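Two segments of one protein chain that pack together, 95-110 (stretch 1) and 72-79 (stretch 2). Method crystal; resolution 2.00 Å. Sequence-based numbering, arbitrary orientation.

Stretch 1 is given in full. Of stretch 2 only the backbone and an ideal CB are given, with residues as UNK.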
ATOM      1  N   ASP A  95      15.636  -3.026   5.511  1.00 27.17           N
ATOM      2  CA  ASP A  95      15.238  -3.533   6.825  1.00 34.90           C
ATOM      3  C   ASP A  95      13.744  -3.839   6.832  1.00 31.02           C
ATOM      4  O   ASP A  95      13.311  -4.904   7.284  1.00 28.12           O
ATOM      5  CB  ASP A  95      15.618  -2.540   7.938  1.00 24.23           C
ATOM      6  CG  ASP A  95      17.127  -2.304   8.025  1.00 35.36           C
ATOM      7  OD1 ASP A  95      17.885  -3.293   8.131  1.00 36.76           O
ATOM      8  OD2 ASP A  95      17.561  -1.133   7.974  1.00 35.65           O
ATOM      9  N   TRP A  96      12.959  -2.907   6.300  1.00 25.03           N
ATOM     10  CA  TRP A  96      11.513  -3.079   6.260  1.00 22.94           C
ATOM     11  C   TRP A  96      11.152  -4.247   5.336  1.00 27.84           C
ATOM     12  O   TRP A  96      10.306  -5.071   5.677  1.00 25.80           O
ATOM     13  CB  TRP A  96      10.849  -1.769   5.852  1.00 19.52           C
ATOM     14  CG  TRP A  96       9.367  -1.803   5.637  1.00 22.16           C
ATOM     15  CD1 TRP A  96       8.693  -1.275   4.574  1.00 21.16           C
ATOM     16  CD2 TRP A  96       8.369  -2.367   6.508  1.00 23.88           C
ATOM     17  NE1 TRP A  96       7.343  -1.468   4.730  1.00 22.57           N
ATOM     18  CE2 TRP A  96       7.119  -2.138   5.896  1.00 21.88           C
ATOM     19  CE3 TRP A  96       8.418  -3.038   7.734  1.00 25.87           C
ATOM     20  CZ2 TRP A  96       5.922  -2.567   6.476  1.00 19.84           C
ATOM     21  CZ3 TRP A  96       7.229  -3.472   8.299  1.00 20.83           C
ATOM     22  CH2 TRP A  96       5.995  -3.224   7.674  1.00 24.99           C
ATOM     23  N   VAL A  97      11.819  -4.340   4.183  1.00 24.83           N
ATOM     24  CA  VAL A  97      11.626  -5.484   3.292  1.00 23.23           C
ATOM     25  C   VAL A  97      11.980  -6.833   3.960  1.00 32.18           C
ATOM     26  O   VAL A  97      11.252  -7.815   3.796  1.00 30.38           O
ATOM     27  CB  VAL A  97      12.411  -5.319   1.966  1.00 23.67           C
ATOM     28  CG1 VAL A  97      12.409  -6.622   1.161  1.00 27.15           C
ATOM     29  CG2 VAL A  97      11.800  -4.199   1.132  1.00 22.09           C
ATOM     30  N   ASN A  98      13.095  -6.883   4.693  1.00 25.12           N
ATOM     31  CA  ASN A  98      13.452  -8.093   5.438  1.00 31.75           C
ATOM     32  C   ASN A  98      12.400  -8.451   6.486  1.00 29.65           C
ATOM     33  O   ASN A  98      12.092  -9.620   6.684  1.00 33.31           O
ATOM     34  CB  ASN A  98      14.861  -7.994   6.063  1.00 27.21           C
ATOM     35  CG  ASN A  98      15.964  -8.091   5.015  1.00 41.41           C
ATOM     36  OD1 ASN A  98      15.719  -8.546   3.901  1.00 38.22           O
ATOM     37  ND2 ASN A  98      17.177  -7.662   5.365  1.00 35.48           N
ATOM     38  N   ALA A  99      11.826  -7.445   7.138  1.00 25.44           N
ATOM     39  CA  ALA A  99      10.781  -7.707   8.128  1.00 27.86           C
ATOM     40  C   ALA A  99       9.548  -8.297   7.443  1.00 29.56           C
ATOM     41  O   ALA A  99       8.958  -9.255   7.928  1.00 30.07           O
ATOM     42  CB  ALA A  99      10.419  -6.439   8.874  1.00 25.16           C
ATOM     43  N   ILE A 100       9.165  -7.732   6.301  1.00 26.20           N
ATOM     44  CA  ILE A 100       8.017  -8.255   5.565  1.00 24.48           C
ATOM     45  C   ILE A 100       8.244  -9.694   5.113  1.00 25.07           C
ATOM     46  O   ILE A 100       7.351 -10.532   5.239  1.00 27.25           O
ATOM     47  CB  ILE A 100       7.638  -7.356   4.365  1.00 28.21           C
ATOM     48  CG1 ILE A 100       7.184  -5.989   4.877  1.00 23.19           C
ATOM     49  CG2 ILE A 100       6.545  -8.009   3.521  1.00 26.68           C
ATOM     50  CD1 ILE A 100       6.987  -4.929   3.783  1.00 20.63           C
ATOM     51  N   LEU A 101       9.436  -9.988   4.600  1.00 24.07           N
ATOM     52  CA  LEU A 101       9.770 -11.362   4.205  1.00 29.46           C
ATOM     53  C   LEU A 101       9.724 -12.375   5.360  1.00 28.46           C
ATOM     54  O   LEU A 101       9.376 -13.543   5.162  1.00 31.28           O
ATOM     55  CB  LEU A 101      11.134 -11.408   3.517  1.00 36.34           C
ATOM     56  CG  LEU A 101      11.172 -10.693   2.164  1.00 36.05           C
ATOM     57  CD1 LEU A 101      12.622 -10.525   1.721  1.00 39.47           C
ATOM     58  CD2 LEU A 101      10.360 -11.464   1.121  1.00 33.86           C
HETATM   59  N   MSE A 102      10.093 -11.935   6.555  1.00 32.71           N
HETATM   60  CA  MSE A 102       9.963 -12.768   7.741  1.00 37.65           C
HETATM   61  C   MSE A 102       8.495 -13.051   7.997  1.00 36.29           C
HETATM   62  O   MSE A 102       8.111 -14.161   8.379  1.00 31.98           O
HETATM   63  CB  MSE A 102      10.514 -12.042   8.951  1.00 33.05           C
HETATM   64  CG  MSE A 102      11.971 -12.248   9.207  1.00 51.12           C
HETATM   65 SE   MSE A 102      12.245 -11.834  11.090  1.00 82.02          SE
HETATM   66  CE  MSE A 102      11.059 -13.191  11.858  1.00 58.08           C
ATOM     67  N   ILE A 103       7.679 -12.022   7.817  1.00 32.38           N
ATOM     68  CA  ILE A 103       6.241 -12.167   7.965  1.00 30.52           C
ATOM     69  C   ILE A 103       5.717 -13.143   6.915  1.00 33.11           C
ATOM     70  O   ILE A 103       4.888 -13.994   7.220  1.00 31.58           O
ATOM     71  CB  ILE A 103       5.522 -10.802   7.898  1.00 32.30           C
ATOM     72  CG1 ILE A 103       5.965  -9.925   9.076  1.00 25.70           C
ATOM     73  CG2 ILE A 103       4.011 -10.987   7.919  1.00 28.94           C
ATOM     74  CD1 ILE A 103       5.422  -8.495   9.066  1.00 20.67           C
ATOM     75  N   PHE A 104       6.220 -13.048   5.681  1.00 29.42           N
ATOM     76  CA  PHE A 104       5.812 -14.002   4.656  1.00 29.85           C
ATOM     77  C   PHE A 104       6.104 -15.431   5.129  1.00 38.44           C
ATOM     78  O   PHE A 104       5.262 -16.316   5.004  1.00 39.14           O
ATOM     79  CB  PHE A 104       6.527 -13.756   3.319  1.00 33.70           C
ATOM     80  CG  PHE A 104       5.839 -12.745   2.423  1.00 36.89           C
ATOM     81  CD1 PHE A 104       5.146 -11.671   2.960  1.00 34.52           C
ATOM     82  CD2 PHE A 104       5.882 -12.885   1.039  1.00 42.27           C
ATOM     83  CE1 PHE A 104       4.512 -10.745   2.140  1.00 32.52           C
ATOM     84  CE2 PHE A 104       5.247 -11.966   0.212  1.00 37.20           C
ATOM     85  CZ  PHE A 104       4.562 -10.892   0.767  1.00 36.90           C
ATOM     86  N   GLU A 105       7.304 -15.648   5.658  1.00 37.87           N
ATOM     87  CA  GLU A 105       7.726 -16.993   6.069  1.00 43.48           C
ATOM     88  C   GLU A 105       6.929 -17.512   7.266  1.00 39.46           C
ATOM     89  O   GLU A 105       6.878 -18.713   7.518  1.00 39.75           O
ATOM     90  CB  GLU A 105       9.225 -17.030   6.387  1.00 54.89           C
ATOM     91  CG  GLU A 105      10.116 -16.627   5.220  1.00 72.07           C
ATOM     92  CD  GLU A 105       9.805 -17.396   3.946  1.00 81.52           C
ATOM     93  OE1 GLU A 105       9.853 -18.647   3.980  1.00 86.31           O
ATOM     94  OE2 GLU A 105       9.507 -16.745   2.916  1.00 76.54           O
ATOM     95  N   HIS A 106       6.311 -16.595   7.998  1.00 41.09           N
ATOM     96  CA  HIS A 106       5.516 -16.938   9.167  1.00 38.92           C
ATOM     97  C   HIS A 106       4.219 -17.656   8.792  1.00 45.73           C
ATOM     98  O   HIS A 106       3.674 -18.409   9.598  1.00 45.31           O
ATOM     99  CB  HIS A 106       5.210 -15.670   9.962  1.00 32.10           C
ATOM    100  CG  HIS A 106       4.540 -15.912  11.281  1.00 39.36           C
ATOM    101  ND1 HIS A 106       5.204 -16.438  12.371  1.00 43.07           N
ATOM    102  CD2 HIS A 106       3.274 -15.661  11.697  1.00 37.73           C
ATOM    103  CE1 HIS A 106       4.372 -16.512  13.396  1.00 44.37           C
ATOM    104  NE2 HIS A 106       3.198 -16.039  13.017  1.00 38.69           N
ATOM    105  N   PHE A 107       3.728 -17.433   7.572  1.00 41.41           N
ATOM    106  CA  PHE A 107       2.458 -18.033   7.141  1.00 36.26           C
ATOM    107  C   PHE A 107       2.608 -19.069   6.028  1.00 44.30           C
ATOM    108  O   PHE A 107       3.670 -19.180   5.415  1.00 46.87           O
ATOM    109  CB  PHE A 107       1.461 -16.955   6.722  1.00 31.17           C
ATOM    110  CG  PHE A 107       1.092 -16.013   7.824  1.00 34.84           C
ATOM    111  CD1 PHE A 107       0.197 -16.402   8.812  1.00 42.83           C
ATOM    112  CD2 PHE A 107       1.631 -14.741   7.879  1.00 37.36           C
ATOM    113  CE1 PHE A 107      -0.153 -15.533   9.838  1.00 40.92           C
ATOM    114  CE2 PHE A 107       1.289 -13.867   8.902  1.00 38.63           C
ATOM    115  CZ  PHE A 107       0.396 -14.275   9.892  1.00 36.14           C
ATOM    116  N   LYS A 108       1.529 -19.808   5.759  1.00 41.56           N
ATOM    117  CA  LYS A 108       1.601 -21.013   4.926  1.00 42.87           C
ATOM    118  C   LYS A 108       1.537 -20.795   3.407  1.00 45.20           C
ATOM    119  O   LYS A 108       2.020 -21.630   2.641  1.00 47.00           O
ATOM    120  CB  LYS A 108       0.527 -22.030   5.350  1.00 42.22           C
ATOM    121  CG  LYS A 108       0.726 -22.615   6.746  1.00 50.73           C
ATOM    122  CD  LYS A 108      -0.465 -23.475   7.161  1.00 59.39           C
ATOM    123  CE  LYS A 108      -0.090 -24.463   8.265  1.00 65.46           C
ATOM    124  NZ  LYS A 108       0.490 -23.768   9.448  1.00 62.51           N
ATOM    125  N   PHE A 109       0.933 -19.692   2.965  1.00 43.67           N
ATOM    126  CA  PHE A 109       0.720 -19.487   1.529  1.00 47.38           C
ATOM    127  C   PHE A 109       1.998 -19.702   0.722  1.00 38.62           C
ATOM    128  O   PHE A 109       3.084 -19.331   1.158  1.00 43.22           O
ATOM    129  CB  PHE A 109       0.109 -18.111   1.242  1.00 45.72           C
ATOM    130  CG  PHE A 109       1.025 -16.950   1.526  1.00 39.73           C
ATOM    131  CD1 PHE A 109       1.047 -16.354   2.779  1.00 35.75           C
ATOM    132  CD2 PHE A 109       1.829 -16.421   0.524  1.00 43.36           C
ATOM    133  CE1 PHE A 109       1.876 -15.257   3.035  1.00 34.15           C
ATOM    134  CE2 PHE A 109       2.661 -15.331   0.767  1.00 33.73           C
ATOM    135  CZ  PHE A 109       2.682 -14.745   2.034  1.00 36.01           C
ATOM    136  N   GLN A 110       1.872 -20.325  -0.444  1.00 40.57           N
ATOM    137  CA  GLN A 110       3.044 -20.570  -1.278  1.00 46.06           C
ATOM    138  C   GLN A 110       3.163 -19.571  -2.441  1.00 47.89           C
ATOM    139  O   GLN A 110       4.255 -19.337  -2.959  1.00 49.12           O
ATOM    140  CB  GLN A 110       3.077 -22.018  -1.775  1.00 48.56           C
ATOM    141  CG  GLN A 110       3.567 -23.000  -0.713  1.00 58.13           C
ATOM    142  CD  GLN A 110       4.848 -22.524  -0.040  1.00 72.16           C
ATOM    143  OE1 GLN A 110       5.724 -21.951  -0.688  1.00 83.04           O
ATOM    144  NE2 GLN A 110       4.949 -22.739   1.268  1.00 76.92           N
ATOM    145  N   UNK A  72      -5.524 -13.740   2.670  1.00 33.18           N
ATOM    146  CA  UNK A  72      -5.355 -12.315   2.920  1.00 32.97           C
ATOM    147  C   UNK A  72      -4.217 -12.134   3.917  1.00 34.98           C
ATOM    148  O   UNK A  72      -4.142 -12.847   4.910  1.00 30.41           O
ATOM    149  CB  UNK A  72      -6.649 -11.684   3.439  1.00 32.97           C
ATOM    150  N   UNK A  73      -3.326 -11.188   3.650  1.00 26.77           N
ATOM    151  CA  UNK A  73      -2.352 -10.759   4.646  1.00 26.95           C
ATOM    152  C   UNK A  73      -2.234  -9.257   4.578  1.00 29.55           C
ATOM    153  O   UNK A  73      -1.797  -8.713   3.566  1.00 23.94           O
ATOM    154  CB  UNK A  73      -0.992 -11.426   4.428  1.00 26.95           C
ATOM    155  N   UNK A  74      -2.632  -8.579   5.644  1.00 25.45           N
ATOM    156  CA  UNK A  74      -2.401  -7.147   5.716  1.00 26.83           C
ATOM    157  C   UNK A  74      -1.283  -6.877   6.707  1.00 24.77           C
ATOM    158  O   UNK A  74      -1.149  -7.579   7.728  1.00 22.81           O
ATOM    159  CB  UNK A  74      -3.676  -6.401   6.113  1.00 26.83           C
ATOM    160  N   UNK A  75      -0.495  -5.851   6.415  1.00 22.12           N
ATOM    161  CA  UNK A  75       0.658  -5.490   7.225  1.00 21.73           C
ATOM    162  C   UNK A  75       0.672  -3.988   7.515  1.00 24.16           C
ATOM    163  O   UNK A  75       0.598  -3.170   6.588  1.00 23.61           O
ATOM    164  CB  UNK A  75       1.952  -5.908   6.523  1.00 21.73           C
ATOM    165  N   UNK A  76       0.760  -3.623   8.795  1.00 21.06           N
ATOM    166  CA  UNK A  76       0.878  -2.217   9.190  1.00 16.33           C
ATOM    167  C   UNK A  76       2.351  -1.828   9.366  1.00 24.45           C
ATOM    168  O   UNK A  76       3.075  -2.462  10.122  1.00 23.31           O
ATOM    169  CB  UNK A  76       0.103  -1.959  10.484  1.00 16.33           C
ATOM    170  N   UNK A  77       2.793  -0.777   8.677  1.00 20.30           N
ATOM    171  CA  UNK A  77       4.164  -0.295   8.847  1.00 22.89           C
ATOM    172  C   UNK A  77       4.352   0.283  10.249  1.00 18.47           C
ATOM    173  O   UNK A  77       3.385   0.675  10.905  1.00 21.68           O
ATOM    174  CB  UNK A  77       4.501   0.756   7.788  1.00 22.89           C
ATOM    175  N   UNK A  78       5.601   0.334  10.721  1.00 21.79           N
ATOM    176  CA  UNK A  78       5.848   1.019  11.993  1.00 26.82           C
ATOM    177  C   UNK A  78       5.195   2.398  11.981  1.00 27.90           C
ATOM    178  O   UNK A  78       5.073   3.020  10.912  1.00 23.58           O
ATOM    179  CB  UNK A  78       7.349   1.143  12.260  1.00 26.82           C
ATOM    180  N   UNK A  79       4.782   2.870  13.152  1.00 19.94           N
ATOM    181  CA  UNK A  79       4.176   4.195  13.274  1.00 29.10           C
ATOM    182  C   UNK A  79       2.888   4.389  12.470  1.00 26.24           C
ATOM    183  O   UNK A  79       2.518   5.521  12.115  1.00 22.61           O
ATOM    184  CB  UNK A  79       5.194   5.251  12.839  1.00 29.10           C
TER

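Stretch 2 runs nearly antiparallel to the helix of stretch 1, at 150° between their directions, with the axes 10.8 Å apart at closest approach. Such a gap leaves room for side chains from both partners, and alternate strand positions can be expected to fill it.

Position 72 has extended backbone angles (-134/135), and its ideal CB finds nothing of stretch 1 within 5.5 Å. The helix therefore sets no preference, although a beta-branched residue suits an extended backbone. It is Ile72.

At position 73 CA-to-CB points toward stretch 1. The ideal CB lies 5.0 Å from Phe109 CE1 and 5.5 Å from Phe107 CD2, with Ile103 and Phe104 farther on. These walls are wholly apolar and offer no partner to a charge; the distance calls for a side chain longer than alanine, so leucine, isoleucine or methionine would suit. The residue is Leu73, with chi1 t and chi2 p. Its CD1 meets Phe107 CE2 at 3.7 Å, while its CD2 lies 4.0 Å from Ile103 CG2 and 4.1 Å from both Phe104 CD1 and Phe109 CE1. The forked end thus touches four side chains.

Position 74 turns its CB out of reach of stretch 1, so many residues are possible, beta-branched ones among them. It is Thr74, whose OG1 is hydrogen-bonded elsewhere in the structure.

Position 75 points toward the helix again. Its ideal CB is 5.0 Å from both Trp96 CH2 and Ile103 CD1, and 5.5 Å from Ile100 CG1. A branched aliphatic chain, isoleucine, leucine or perhaps valine, could serve this greasy hollow. The residue is Ile75: its CG2 packs 3.6 Å from Trp96 CH2 and 4.1 Å from Ile103 CD1, and its CD1 reaches Ile100 CG2 at 3.8 Å.

Position 76 points away, so a polar residue costs nothing at this interface. Asp76 makes its side-chain hydrogen bonds elsewhere.

At position 77 the ideal CB is already 3.8 Å from Trp96 CZ2, and the backbone is close too. A small residue, such as alanine, serine or glycine, fits readily. In Ala77, CB touches Trp96 CZ2 at 3.8 Å and CA lies 3.6 Å from Trp96 CH2.

Position 78 has phi near -50°, compatible with proline, and its CB points sideways. Several residues could follow this backbone, but Pro78 brings its ring CD over one face of the indole, 3.8 Å from Trp96 CZ3, in a CH-pi contact.

Position 79 has a left-handed backbone (61/24), which favours glycine, asparagine or aspartate. Asn79, beyond reach of the helix, bonds elsewhere.

Stretch 2 72-79: ILTIDAPN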
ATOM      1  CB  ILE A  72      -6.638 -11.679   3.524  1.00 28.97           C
ATOM      2  CG1 ILE A  72      -7.852 -11.906   2.620  1.00 34.51           C
ATOM      3  CG2 ILE A  72      -6.429 -10.200   3.796  1.00 24.04           C
ATOM      4  CD1 ILE A  72      -7.774 -11.171   1.261  1.00 29.21           C
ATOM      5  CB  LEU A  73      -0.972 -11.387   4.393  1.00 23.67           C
ATOM      6  CG  LEU A  73       0.177 -10.916   5.281  1.00 27.77           C
ATOM      7  CD1 LEU A  73      -0.099 -11.181   6.795  1.00 23.09           C
ATOM      8  CD2 LEU A  73       1.465 -11.611   4.854  1.00 34.86           C
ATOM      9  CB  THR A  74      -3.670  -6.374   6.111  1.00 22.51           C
ATOM     10  OG1 THR A  74      -3.981  -6.628   7.486  1.00 24.39           O
ATOM     11  CG2 THR A  74      -4.863  -6.783   5.226  1.00 22.00           C
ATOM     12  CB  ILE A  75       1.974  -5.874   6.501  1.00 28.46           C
ATOM     13  CG1 ILE A  75       2.005  -7.377   6.205  1.00 28.65           C
ATOM     14  CG2 ILE A  75       3.190  -5.469   7.330  1.00 27.02           C
ATOM     15  CD1 ILE A  75       3.216  -7.813   5.373  1.00 24.98           C
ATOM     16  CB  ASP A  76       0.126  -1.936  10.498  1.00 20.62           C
ATOM     17  CG  ASP A  76      -1.389  -2.017  10.342  1.00 22.13           C
ATOM     18  OD1 ASP A  76      -1.860  -2.522   9.291  1.00 19.68           O
ATOM     19  OD2 ASP A  76      -2.110  -1.599  11.281  1.00 21.50           O
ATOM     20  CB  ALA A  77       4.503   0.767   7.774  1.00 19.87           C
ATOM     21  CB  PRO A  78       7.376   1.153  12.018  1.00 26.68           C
ATOM     22  CG  PRO A  78       7.847  -0.034  11.244  1.00 21.98           C
ATOM     23  CD  PRO A  78       6.837  -0.213  10.137  1.00 17.37           C
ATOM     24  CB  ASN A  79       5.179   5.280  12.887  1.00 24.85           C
ATOM     25  CG  ASN A  79       6.386   5.306  13.802  1.00 24.38           C
ATOM     26  OD1 ASN A  79       6.268   5.152  15.023  1.00 26.31           O
ATOM     27  ND2 ASN A  79       7.560   5.512  13.215  1.00 22.92           N
TER
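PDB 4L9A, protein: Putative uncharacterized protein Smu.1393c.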